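Local coordinates for putative type VI secretion protein (PDB 4HH5), which is the N-terminal domain of ClpV1, a type VI secretion protein of the ClpA/ClpB family whose remaining parts probably bind and hydrolyse ATP, at residues Tyr18-Ala22 with Leu47-Gly53; Ile113-His117 with Leu152-Glu158; Leu11-Leu15 with Leu98-Trp102. One frame throughout, in Å; residues are numbered along the deposited sequence.

Interaction 1. Residues Tyr18-Ala22 with Leu47-Gly53; sequences YCARA and LLEQGEG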
ATOM      1  N   TYR A  18      10.712  -0.269  -2.066  1.00 16.14           N
ATOM      2  CA  TYR A  18      10.057  -0.026  -0.773  1.00 14.84           C
ATOM      3  C   TYR A  18       8.717  -0.799  -0.656  1.00 16.85           C
ATOM      4  O   TYR A  18       8.512  -1.538   0.309  1.00 15.83           O
ATOM      5  CB  TYR A  18       9.828   1.481  -0.602  1.00 15.51           C
ATOM      6  CG  TYR A  18       9.400   1.891   0.783  1.00 16.94           C
ATOM      7  CD1 TYR A  18      10.338   2.121   1.782  1.00 18.89           C
ATOM      8  CD2 TYR A  18       8.057   2.075   1.093  1.00 17.13           C
ATOM      9  CE1 TYR A  18       9.950   2.507   3.062  1.00 19.56           C
ATOM     10  CE2 TYR A  18       7.656   2.439   2.379  1.00 17.39           C
ATOM     11  CZ  TYR A  18       8.609   2.655   3.361  1.00 21.16           C
ATOM     12  OH  TYR A  18       8.233   3.040   4.622  1.00 20.28           O
ATOM     13  N   CYS A  19       7.841  -0.639  -1.662  1.00 14.21           N
ATOM     14  CA  CYS A  19       6.528  -1.288  -1.751  1.00 15.22           C
ATOM     15  C   CYS A  19       6.640  -2.782  -1.949  1.00 17.85           C
ATOM     16  O   CYS A  19       5.799  -3.501  -1.420  1.00 17.20           O
ATOM     17  CB  CYS A  19       5.669  -0.656  -2.840  1.00 16.50           C
ATOM     18  SG  CYS A  19       5.146   1.030  -2.471  1.00 21.08           S
ATOM     19  N   ALA A  20       7.613  -3.243  -2.764  1.00 15.68           N
ATOM     20  CA  ALA A  20       7.835  -4.671  -2.999  1.00 16.57           C
ATOM     21  C   ALA A  20       8.273  -5.369  -1.709  1.00 21.09           C
ATOM     22  O   ALA A  20       7.720  -6.417  -1.372  1.00 20.77           O
ATOM     23  CB  ALA A  20       8.860  -4.891  -4.103  1.00 17.79           C
ATOM     24  N   ARG A  21       9.246  -4.775  -0.980  1.00 18.45           N
ATOM     25  CA  ARG A  21       9.759  -5.266   0.310  1.00 18.12           C
ATOM     26  C   ARG A  21       8.599  -5.387   1.320  1.00 20.48           C
ATOM     27  O   ARG A  21       8.500  -6.399   2.018  1.00 19.11           O
ATOM     28  CB  ARG A  21      10.824  -4.288   0.851  1.00 19.74           C
ATOM     29  CG  ARG A  21      11.684  -4.804   1.989  1.00 31.39           C
ATOM     30  CD  ARG A  21      12.886  -3.882   2.188  1.00 42.68           C
ATOM     31  NE  ARG A  21      12.634  -2.841   3.188  1.00 51.23           N
ATOM     32  CZ  ARG A  21      12.782  -1.533   2.989  1.00 62.37           C
ATOM     33  NH1 ARG A  21      13.180  -1.073   1.804  1.00 45.44           N
ATOM     34  NH2 ARG A  21      12.538  -0.674   3.968  1.00 48.08           N
ATOM     35  N   ALA A  22       7.718  -4.363   1.379  1.00 16.79           N
ATOM     36  CA  ALA A  22       6.550  -4.360   2.266  1.00 16.25           C
ATOM     37  C   ALA A  22       5.539  -5.430   1.860  1.00 18.78           C
ATOM     38  O   ALA A  22       4.927  -6.046   2.734  1.00 16.85           O
ATOM     39  CB  ALA A  22       5.892  -2.986   2.277  1.00 16.73           C
ATOM     40  N   LEU A  47       4.100  -1.371   5.288  1.00 15.78           N
ATOM     41  CA  LEU A  47       4.593  -0.104   4.746  1.00 16.18           C
ATOM     42  C   LEU A  47       4.922   0.856   5.904  1.00 21.84           C
ATOM     43  O   LEU A  47       6.024   1.407   5.954  1.00 21.01           O
ATOM     44  CB  LEU A  47       3.583   0.535   3.778  1.00 15.92           C
ATOM     45  CG  LEU A  47       3.488  -0.083   2.370  1.00 19.51           C
ATOM     46  CD1 LEU A  47       2.171   0.326   1.696  1.00 19.63           C
ATOM     47  CD2 LEU A  47       4.666   0.353   1.486  1.00 17.55           C
ATOM     48  N   LEU A  48       3.984   1.006   6.859  1.00 19.64           N
ATOM     49  CA  LEU A  48       4.163   1.860   8.037  1.00 20.27           C
ATOM     50  C   LEU A  48       5.261   1.329   8.946  1.00 24.90           C
ATOM     51  O   LEU A  48       5.956   2.120   9.578  1.00 24.69           O
ATOM     52  CB  LEU A  48       2.846   2.040   8.819  1.00 20.60           C
ATOM     53  CG  LEU A  48       1.689   2.739   8.089  1.00 25.86           C
ATOM     54  CD1 LEU A  48       0.451   2.727   8.941  1.00 27.02           C
ATOM     55  CD2 LEU A  48       2.040   4.186   7.695  1.00 28.15           C
ATOM     56  N   GLU A  49       5.457  -0.009   8.977  1.00 21.65           N
ATOM     57  CA  GLU A  49       6.527  -0.622   9.760  1.00 21.00           C
ATOM     58  C   GLU A  49       7.916  -0.223   9.243  1.00 23.77           C
ATOM     59  O   GLU A  49       8.847  -0.051  10.038  1.00 22.60           O
ATOM     60  CB  GLU A  49       6.379  -2.135   9.811  1.00 21.94           C
ATOM     61  CG  GLU A  49       7.270  -2.741  10.868  1.00 29.32           C
ATOM     62  CD  GLU A  49       6.894  -4.138  11.302  1.00 38.06           C
ATOM     63  OE1 GLU A  49       5.920  -4.696  10.751  1.00 37.89           O
ATOM     64  OE2 GLU A  49       7.555  -4.655  12.229  1.00 26.01           O
ATOM     65  N   GLN A  50       8.050  -0.061   7.920  1.00 19.42           N
ATOM     66  CA  GLN A  50       9.305   0.385   7.305  1.00 19.25           C
ATOM     67  C   GLN A  50       9.513   1.860   7.679  1.00 23.96           C
ATOM     68  O   GLN A  50      10.639   2.275   7.925  1.00 25.15           O
ATOM     69  CB  GLN A  50       9.293   0.140   5.785  1.00 19.98           C
ATOM     70  CG  GLN A  50       9.294  -1.352   5.457  1.00 22.18           C
ATOM     71  CD  GLN A  50       9.248  -1.735   3.996  1.00 30.02           C
ATOM     72  OE1 GLN A  50       9.344  -2.915   3.669  1.00 26.64           O
ATOM     73  NE2 GLN A  50       9.107  -0.779   3.081  1.00 17.01           N
ATOM     74  N   GLY A  51       8.398   2.593   7.761  1.00 20.25           N
ATOM     75  CA  GLY A  51       8.252   3.960   8.249  1.00 20.10           C
ATOM     76  C   GLY A  51       9.155   5.066   7.752  1.00 23.98           C
ATOM     77  O   GLY A  51       9.509   5.957   8.531  1.00 23.59           O
ATOM     78  N   GLU A  52       9.526   5.035   6.470  1.00 20.00           N
ATOM     79  CA  GLU A  52      10.370   6.069   5.870  1.00 19.43           C
ATOM     80  C   GLU A  52       9.858   6.455   4.472  1.00 22.02           C
ATOM     81  O   GLU A  52      10.493   7.254   3.792  1.00 22.32           O
ATOM     82  CB  GLU A  52      11.861   5.635   5.816  1.00 21.31           C
ATOM     83  CG  GLU A  52      12.584   5.502   7.154  1.00 35.06           C
ATOM     84  CD  GLU A  52      12.591   6.678   8.118  1.00 58.29           C
ATOM     85  OE1 GLU A  52      12.796   6.430   9.329  1.00 46.66           O
ATOM     86  OE2 GLU A  52      12.386   7.834   7.681  1.00 57.88           O
ATOM     87  N   GLY A  53       8.711   5.906   4.072  1.00 16.78           N
ATOM     88  CA  GLY A  53       8.124   6.144   2.756  1.00 16.52           C
ATOM     89  C   GLY A  53       7.157   7.301   2.657  1.00 18.58           C
ATOM     90  O   GLY A  53       7.065   8.129   3.572  1.00 16.88           O
TER

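Interaction 2. Residues Ile113-His117 with Leu152-Glu158; sequences IRSVH and LDAQSDE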
ATOM      1  N   ILE A 113       5.524   2.002  -9.308  1.00 21.79           N
ATOM      2  CA  ILE A 113       4.486   2.245  -8.314  1.00 20.53           C
ATOM      3  C   ILE A 113       5.124   2.531  -6.962  1.00 23.52           C
ATOM      4  O   ILE A 113       5.918   1.722  -6.471  1.00 23.15           O
ATOM      5  CB  ILE A 113       3.475   1.067  -8.222  1.00 23.22           C
ATOM      6  CG1 ILE A 113       2.948   0.644  -9.615  1.00 23.59           C
ATOM      7  CG2 ILE A 113       2.319   1.395  -7.262  1.00 22.85           C
ATOM      8  CD1 ILE A 113       2.215  -0.724  -9.609  1.00 25.51           C
ATOM      9  N   ARG A 114       4.739   3.658  -6.342  1.00 18.65           N
ATOM     10  CA  ARG A 114       5.204   4.023  -5.005  1.00 18.00           C
ATOM     11  C   ARG A 114       4.014   4.075  -4.059  1.00 19.81           C
ATOM     12  O   ARG A 114       2.874   4.011  -4.536  1.00 17.41           O
ATOM     13  CB  ARG A 114       6.059   5.301  -5.005  1.00 19.04           C
ATOM     14  CG  ARG A 114       5.418   6.533  -5.577  1.00 30.71           C
ATOM     15  CD  ARG A 114       6.466   7.581  -5.873  1.00 28.89           C
ATOM     16  NE  ARG A 114       6.982   8.206  -4.651  1.00 27.39           N
ATOM     17  CZ  ARG A 114       7.866   9.196  -4.643  1.00 39.48           C
ATOM     18  NH1 ARG A 114       8.344   9.676  -5.786  1.00 24.48           N
ATOM     19  NH2 ARG A 114       8.274   9.719  -3.492  1.00 20.75           N
ATOM     20  N   SER A 115       4.246   4.167  -2.729  1.00 15.91           N
ATOM     21  CA  SER A 115       3.118   4.164  -1.785  1.00 15.42           C
ATOM     22  C   SER A 115       2.113   5.290  -1.965  1.00 18.69           C
ATOM     23  O   SER A 115       0.931   5.075  -1.720  1.00 18.95           O
ATOM     24  CB  SER A 115       3.570   4.016  -0.334  1.00 18.07           C
ATOM     25  OG  SER A 115       4.311   5.142   0.098  1.00 22.53           O
ATOM     26  N   VAL A 116       2.551   6.459  -2.472  1.00 14.97           N
ATOM     27  CA  VAL A 116       1.626   7.572  -2.740  1.00 14.17           C
ATOM     28  C   VAL A 116       0.590   7.188  -3.811  1.00 16.15           C
ATOM     29  O   VAL A 116      -0.526   7.687  -3.760  1.00 15.03           O
ATOM     30  CB  VAL A 116       2.336   8.925  -3.039  1.00 17.38           C
ATOM     31  CG1 VAL A 116       2.972   8.937  -4.430  1.00 16.96           C
ATOM     32  CG2 VAL A 116       1.374  10.101  -2.871  1.00 17.18           C
ATOM     33  N   HIS A 117       0.956   6.288  -4.760  1.00 13.27           N
ATOM     34  CA  HIS A 117       0.038   5.813  -5.810  1.00 13.10           C
ATOM     35  C   HIS A 117      -0.974   4.852  -5.220  1.00 17.71           C
ATOM     36  O   HIS A 117      -2.131   4.863  -5.633  1.00 17.56           O
ATOM     37  CB  HIS A 117       0.788   5.169  -6.991  1.00 13.14           C
ATOM     38  CG  HIS A 117       1.781   6.089  -7.634  1.00 16.44           C
ATOM     39  ND1 HIS A 117       3.047   5.656  -7.973  1.00 18.21           N
ATOM     40  CD2 HIS A 117       1.654   7.392  -7.983  1.00 17.80           C
ATOM     41  CE1 HIS A 117       3.651   6.702  -8.516  1.00 17.68           C
ATOM     42  NE2 HIS A 117       2.855   7.774  -8.526  1.00 17.58           N
ATOM     43  N   LEU A 152       7.500  14.979  -1.270  1.00 17.69           N
ATOM     44  CA  LEU A 152       7.730  13.534  -1.182  1.00 18.43           C
ATOM     45  C   LEU A 152       9.106  13.195  -1.743  1.00 23.50           C
ATOM     46  O   LEU A 152       9.834  12.411  -1.142  1.00 21.63           O
ATOM     47  CB  LEU A 152       6.641  12.751  -1.944  1.00 18.58           C
ATOM     48  CG  LEU A 152       5.237  12.801  -1.358  1.00 23.33           C
ATOM     49  CD1 LEU A 152       4.287  12.080  -2.249  1.00 23.30           C
ATOM     50  CD2 LEU A 152       5.187  12.199   0.062  1.00 25.10           C
ATOM     51  N   ASP A 153       9.494  13.856  -2.854  1.00 21.86           N
ATOM     52  CA  ASP A 153      10.803  13.641  -3.462  1.00 22.78           C
ATOM     53  C   ASP A 153      11.958  14.192  -2.598  1.00 27.61           C
ATOM     54  O   ASP A 153      13.090  13.734  -2.727  1.00 28.71           O
ATOM     55  CB  ASP A 153      10.826  14.165  -4.908  1.00 25.24           C
ATOM     56  CG  ASP A 153      10.035  13.308  -5.893  1.00 38.78           C
ATOM     57  OD1 ASP A 153       9.614  12.187  -5.512  1.00 39.02           O
ATOM     58  OD2 ASP A 153       9.866  13.741  -7.051  1.00 48.16           O
ATOM     59  N   ALA A 154      11.667  15.135  -1.688  1.00 22.67           N
ATOM     60  CA  ALA A 154      12.699  15.681  -0.810  1.00 22.93           C
ATOM     61  C   ALA A 154      12.822  14.905   0.515  1.00 26.12           C
ATOM     62  O   ALA A 154      13.891  14.914   1.120  1.00 25.38           O
ATOM     63  CB  ALA A 154      12.418  17.147  -0.520  1.00 23.50           C
ATOM     64  N   GLN A 155      11.735  14.242   0.968  1.00 20.76           N
ATOM     65  CA  GLN A 155      11.717  13.593   2.285  1.00 19.46           C
ATOM     66  C   GLN A 155      11.547  12.072   2.354  1.00 21.35           C
ATOM     67  O   GLN A 155      11.877  11.476   3.375  1.00 20.90           O
ATOM     68  CB  GLN A 155      10.636  14.265   3.156  1.00 20.49           C
ATOM     69  CG  GLN A 155      10.777  15.784   3.301  1.00 27.80           C
ATOM     70  CD  GLN A 155       9.790  16.378   4.277  1.00 40.65           C
ATOM     71  OE1 GLN A 155       9.074  15.673   4.988  1.00 33.47           O
ATOM     72  NE2 GLN A 155       9.758  17.696   4.363  1.00 35.86           N
ATOM     73  N   SER A 156      10.965  11.456   1.330  1.00 16.96           N
ATOM     74  CA  SER A 156      10.677  10.021   1.344  1.00 17.05           C
ATOM     75  C   SER A 156      11.857   9.186   0.867  1.00 22.23           C
ATOM     76  O   SER A 156      12.583   9.620  -0.019  1.00 20.64           O
ATOM     77  CB  SER A 156       9.452   9.738   0.474  1.00 18.03           C
ATOM     78  OG  SER A 156       9.136   8.360   0.388  1.00 18.87           O
ATOM     79  N   ASP A 157      12.003   7.958   1.409  1.00 20.93           N
ATOM     80  CA  ASP A 157      13.027   6.995   0.973  1.00 22.55           C
ATOM     81  C   ASP A 157      12.667   6.430  -0.420  1.00 28.36           C
ATOM     82  O   ASP A 157      13.499   5.778  -1.049  1.00 28.72           O
ATOM     83  CB  ASP A 157      13.180   5.849   1.994  1.00 25.72           C
ATOM     84  CG  ASP A 157      14.270   6.056   3.038  1.00 42.87           C
ATOM     85  OD1 ASP A 157      14.736   7.206   3.196  1.00 45.62           O
ATOM     86  OD2 ASP A 157      14.640   5.072   3.707  1.00 51.17           O
ATOM     87  N   GLU A 158      11.431   6.698  -0.901  1.00 25.86           N
ATOM     88  CA  GLU A 158      10.922   6.278  -2.221  1.00 25.89           C
ATOM     89  C   GLU A 158      11.209   7.327  -3.326  1.00 34.22           C
ATOM     90  O   GLU A 158      10.694   7.216  -4.445  1.00 33.21           O
ATOM     91  CB  GLU A 158       9.409   6.035  -2.149  1.00 26.25           C
ATOM     92  CG  GLU A 158       8.987   4.997  -1.135  1.00 28.73           C
ATOM     93  CD  GLU A 158       7.496   4.751  -1.167  1.00 30.17           C
ATOM     94  OE1 GLU A 158       7.028   4.055  -2.095  1.00 23.70           O
ATOM     95  OE2 GLU A 158       6.792   5.267  -0.273  1.00 21.35           O
TER

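Interaction 3. Residues Leu11-Leu15 with Leu98-Trp102; sequences LLRRL and LKQAW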
ATOM      1  N   LEU A  11       2.654  -6.140 -13.141  1.00 25.43           N
ATOM      2  CA  LEU A  11       2.144  -5.210 -12.141  1.00 25.59           C
ATOM      3  C   LEU A  11       3.045  -5.290 -10.889  1.00 26.73           C
ATOM      4  O   LEU A  11       3.494  -4.255 -10.398  1.00 26.18           O
ATOM      5  CB  LEU A  11       0.705  -5.649 -11.810  1.00 26.23           C
ATOM      6  CG  LEU A  11      -0.360  -4.613 -11.546  1.00 32.42           C
ATOM      7  CD1 LEU A  11      -0.766  -3.883 -12.833  1.00 33.30           C
ATOM      8  CD2 LEU A  11      -1.590  -5.291 -10.970  1.00 34.26           C
ATOM      9  N   LEU A  12       3.364  -6.516 -10.427  1.00 21.57           N
ATOM     10  CA  LEU A  12       4.262  -6.749  -9.280  1.00 20.74           C
ATOM     11  C   LEU A  12       5.672  -6.231  -9.559  1.00 24.64           C
ATOM     12  O   LEU A  12       6.295  -5.650  -8.667  1.00 23.77           O
ATOM     13  CB  LEU A  12       4.324  -8.239  -8.908  1.00 20.78           C
ATOM     14  CG  LEU A  12       3.067  -8.867  -8.328  1.00 25.11           C
ATOM     15  CD1 LEU A  12       3.288 -10.334  -8.062  1.00 25.36           C
ATOM     16  CD2 LEU A  12       2.629  -8.169  -7.034  1.00 26.12           C
ATOM     17  N   ARG A  13       6.161  -6.406 -10.809  1.00 20.16           N
ATOM     18  CA  ARG A  13       7.482  -5.911 -11.207  1.00 19.94           C
ATOM     19  C   ARG A  13       7.546  -4.375 -11.267  1.00 23.76           C
ATOM     20  O   ARG A  13       8.641  -3.814 -11.238  1.00 23.15           O
ATOM     21  CB  ARG A  13       7.918  -6.500 -12.553  1.00 19.77           C
ATOM     22  CG  ARG A  13       8.236  -7.987 -12.493  1.00 26.91           C
ATOM     23  CD  ARG A  13       9.020  -8.469 -13.719  1.00 32.54           C
ATOM     24  NE  ARG A  13       8.395  -8.105 -15.002  1.00 37.00           N
ATOM     25  CZ  ARG A  13       7.374  -8.748 -15.566  1.00 48.05           C
ATOM     26  NH1 ARG A  13       6.807  -9.777 -14.950  1.00 31.57           N
ATOM     27  NH2 ARG A  13       6.891  -8.344 -16.730  1.00 39.36           N
ATOM     28  N   ARG A  14       6.390  -3.700 -11.364  1.00 20.64           N
ATOM     29  CA  ARG A  14       6.351  -2.234 -11.418  1.00 20.71           C
ATOM     30  C   ARG A  14       6.493  -1.581 -10.045  1.00 23.48           C
ATOM     31  O   ARG A  14       6.836  -0.400  -9.956  1.00 23.24           O
ATOM     32  CB  ARG A  14       5.086  -1.759 -12.130  1.00 22.12           C
ATOM     33  CG  ARG A  14       5.283  -1.724 -13.635  1.00 31.94           C
ATOM     34  CD  ARG A  14       3.961  -1.731 -14.329  1.00 40.88           C
ATOM     35  NE  ARG A  14       4.111  -2.005 -15.756  1.00 49.31           N
ATOM     36  CZ  ARG A  14       3.248  -2.723 -16.465  1.00 61.24           C
ATOM     37  NH1 ARG A  14       2.169  -3.238 -15.888  1.00 43.24           N
ATOM     38  NH2 ARG A  14       3.457  -2.934 -17.756  1.00 49.62           N
ATOM     39  N   LEU A  15       6.236  -2.340  -8.977  1.00 17.96           N
ATOM     40  CA  LEU A  15       6.382  -1.835  -7.607  1.00 16.87           C
ATOM     41  C   LEU A  15       7.821  -1.410  -7.379  1.00 20.11           C
ATOM     42  O   LEU A  15       8.752  -2.125  -7.788  1.00 18.15           O
ATOM     43  CB  LEU A  15       6.032  -2.916  -6.579  1.00 16.36           C
ATOM     44  CG  LEU A  15       4.574  -3.329  -6.483  1.00 19.97           C
ATOM     45  CD1 LEU A  15       4.430  -4.593  -5.656  1.00 19.77           C
ATOM     46  CD2 LEU A  15       3.707  -2.198  -5.923  1.00 19.23           C
ATOM     47  N   LEU A  98      -3.598  -2.758  -6.453  1.00 20.09           N
ATOM     48  CA  LEU A  98      -2.359  -2.815  -7.238  1.00 20.99           C
ATOM     49  C   LEU A  98      -2.577  -2.269  -8.650  1.00 21.67           C
ATOM     50  O   LEU A  98      -1.809  -1.442  -9.115  1.00 19.60           O
ATOM     51  CB  LEU A  98      -1.910  -4.284  -7.332  1.00 22.06           C
ATOM     52  CG  LEU A  98      -0.424  -4.668  -7.434  1.00 28.32           C
ATOM     53  CD1 LEU A  98       0.530  -3.469  -7.499  1.00 28.06           C
ATOM     54  CD2 LEU A  98      -0.053  -5.591  -6.311  1.00 33.68           C
ATOM     55  N   LYS A  99      -3.616  -2.758  -9.317  1.00 18.83           N
ATOM     56  CA  LYS A  99      -4.015  -2.400 -10.678  1.00 18.89           C
ATOM     57  C   LYS A  99      -4.411  -0.923 -10.770  1.00 19.91           C
ATOM     58  O   LYS A  99      -3.973  -0.231 -11.688  1.00 19.09           O
ATOM     59  CB  LYS A  99      -5.133  -3.375 -11.103  1.00 22.06           C
ATOM     60  CG  LYS A  99      -6.121  -2.950 -12.155  1.00 40.92           C
ATOM     61  CD  LYS A  99      -7.074  -4.104 -12.426  1.00 50.35           C
ATOM     62  CE  LYS A  99      -8.332  -3.683 -13.137  1.00 61.99           C
ATOM     63  NZ  LYS A  99      -9.270  -4.826 -13.288  1.00 69.91           N
ATOM     64  N   GLN A 100      -5.199  -0.437  -9.799  1.00 15.35           N
ATOM     65  CA  GLN A 100      -5.609   0.968  -9.770  1.00 14.96           C
ATOM     66  C   GLN A 100      -4.457   1.914  -9.471  1.00 18.48           C
ATOM     67  O   GLN A 100      -4.396   2.998 -10.057  1.00 17.79           O
ATOM     68  CB  GLN A 100      -6.793   1.179  -8.835  1.00 15.99           C
ATOM     69  CG  GLN A 100      -8.082   0.650  -9.491  1.00 22.10           C
ATOM     70  CD  GLN A 100      -9.319   0.828  -8.665  1.00 39.41           C
ATOM     71  OE1 GLN A 100      -9.272   0.901  -7.435  1.00 33.66           O
ATOM     72  NE2 GLN A 100     -10.466   0.893  -9.333  1.00 35.34           N
ATOM     73  N   ALA A 101      -3.529   1.493  -8.594  1.00 15.77           N
ATOM     74  CA  ALA A 101      -2.341   2.284  -8.257  1.00 16.34           C
ATOM     75  C   ALA A 101      -1.444   2.413  -9.485  1.00 20.92           C
ATOM     76  O   ALA A 101      -0.887   3.485  -9.717  1.00 20.12           O
ATOM     77  CB  ALA A 101      -1.574   1.648  -7.113  1.00 17.07           C
ATOM     78  N   TRP A 102      -1.334   1.332 -10.293  1.00 18.74           N
ATOM     79  CA  TRP A 102      -0.554   1.375 -11.533  1.00 19.07           C
ATOM     80  C   TRP A 102      -1.204   2.341 -12.522  1.00 21.77           C
ATOM     81  O   TRP A 102      -0.511   3.105 -13.195  1.00 20.09           O
ATOM     82  CB  TRP A 102      -0.407  -0.022 -12.168  1.00 18.62           C
ATOM     83  CG  TRP A 102       0.120   0.011 -13.581  1.00 20.36           C
ATOM     84  CD1 TRP A 102      -0.473  -0.524 -14.684  1.00 23.57           C
ATOM     85  CD2 TRP A 102       1.311   0.674 -14.046  1.00 21.02           C
ATOM     86  NE1 TRP A 102       0.284  -0.264 -15.803  1.00 23.88           N
ATOM     87  CE2 TRP A 102       1.376   0.483 -15.443  1.00 25.35           C
ATOM     88  CE3 TRP A 102       2.317   1.438 -13.419  1.00 22.87           C
ATOM     89  CZ2 TRP A 102       2.414   1.010 -16.224  1.00 25.03           C
ATOM     90  CZ3 TRP A 102       3.342   1.963 -14.193  1.00 24.76           C
ATOM     91  CH2 TRP A 102       3.388   1.743 -15.577  1.00 25.49           C
TER

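Interaction 1. Residues Tyr18-Ala22 with Leu47-Gly53
Y18 and Q50 run antiparallel, each reaching toward the other's backbone: the phenol OH ends at the amide nitrogens of E52 and G53, and Q50 NE2 ends at Y18 O and over the Y18 ring. The ring leaves its helix with CG anti to the backbone N (chi1 -169°), which carries the hydroxyl across to the turn after L47-Q50. There Y18 OH accepts a nearly straight bond from E52 N, 3.0 Å away at 166°, and a weak, bent one from G53 N. In the reverse direction the extended Q50 chain delivers NE2 to Y18 O at 2.9 Å. The donor arrives above the carbonyl plane, while the helical bond from A22 N reaches the same oxygen from the opposite face.

The turn so gripped joins helix 40-50 to helix 54-61 in this mostly helical Clp domain: G51, the first residue past helix 40-50, has positive phi, and G53 is the N-cap of the next helix. Y18 is sandwiched accordingly. Q50 NE2 sits 3.2 Å above the centre of the Y18 ring, its amide almost perpendicular to it, and G53 CA covers the opposite face in a CH-pi contact, 4.0 Å from the ring centroid.

R21, bent at chi3, lays its guanidinium on the same Q50 amide, planes 22° apart, with R21 NH2 3.5 Å from Q50 CD. L47 CD2 packs between A22 CB (3.6 Å) and Y18 CE2 (3.8 Å).

Interaction 2. Residues Ile113-His117 with Leu152-Glu158
The start of helix 115-124, with R114 at its N-cap position, is met by the carboxylate of E158, whose backbone N closes an ST turn with S156 just after helix 149-155. S115 N gives E158 OE1 a straight bond of 2.9 Å on the syn side, and S115 OG gives the syn lone pair of E158 OE2 a short one of 2.5 Å. With N16 ND2 also donating to E158 OE1 and D54 N to E158 OE2, the carboxylate is held by four donors, a setting that would tend to stabilise its negative charge.

R114, its CG lodged between backbone N and carbonyl carbon (chi1 57°), reaches over the same tail. R114 NH1 forms a salt bridge with D153 OD1 at 2.8 Å, guanidinium and carboxylate being nearly coplanar, while E158 O lies 3.4 Å above the centre of one R114 guanidinium face. R114 NE forms a second salt bridge, to D54 OD2, and S156 OG, which accepts from E158 N at 3.1 Å, bonds to D54 OD1.

Apart from the charged groups, V116 CG2 touches L152 CD1 at 3.6 Å. L152 also packs on D54 and V57 of helix 54-61, E158 rests against Y18 and C19 of helix 17-32, and I113 leans on helix 92-107.

Interaction 3. Residues Leu11-Leu15 with Leu98-Trp102
L98 is the bump that three leucines of the 11-15 segment close around. Its two methyls part company. L98 CD2 reaches L12 CD2 at 3.8 Å, and L98 CD1 reaches L15 CD2 at the same separation, both neighbours lying crosswise to it. L11 comes alongside, running in the reverse direction, with L11 CD2 3.8 Å from L98 CG.

The fit is mutual, because L11 is itself a bump. Its forked end enters the shallow hollow between L98, K99 and W102 on helix 92-107. L11 CD2 goes in deep enough to lie 3.6 Å from the backbone N of K99 and also brushes K99 CB, while L11 CD1 meets the indole obliquely, 3.8 Å from W102 CD1.

One turn along, the shapes become flat. W102 has CG anti to its amide nitrogen (chi1 167°), and this swings the indole back toward helix 2-14. R14 covers it with a chain extended from CG to NE. The methylene R14 CD stands over the six-membered ring of W102, 3.4 Å from its centroid, and the guanidinium beyond lies parallel to the indole at 4°. R14 CZ is 4.3 Å from the centroid of the five-membered ring of W102 and displaced from its normal, so the cation-pi contact is off-centre.

W43 of helix 40-50 touches both L15 and L98, and L23 of helix 17-32 touches L12 and L15. Interdigitated leucines, bordered by an arginine-tryptophan stack, thus pack helix 2-14 and the L15 that follows it on helix 92-107, in keeping with the mostly helical N-terminal domain of a Clp ATPase.

The three contacts show how a helical bundle is tied together by neighbours that touch at their borders. Interactions 1 and 2 are centred about 10 Å apart and meet directly: E52 O and D157 N are 2.9 Å apart, a probable hydrogen bond, and C19 SG packs 3.3 Å from S115 N. Interaction 3 has its centre about 15 Å from each of the others. It joins interaction 2 through a probable hydrogen bond of 2.8 Å from I113 N to R14 O, and I113 CD1 also packs on W102 CB. Its link to interaction 1 is looser, A20 N and L15 CB being 4.1 Å apart. ATP binding is expected of the AAA domains of the full-length protein, which lie outside this fragment.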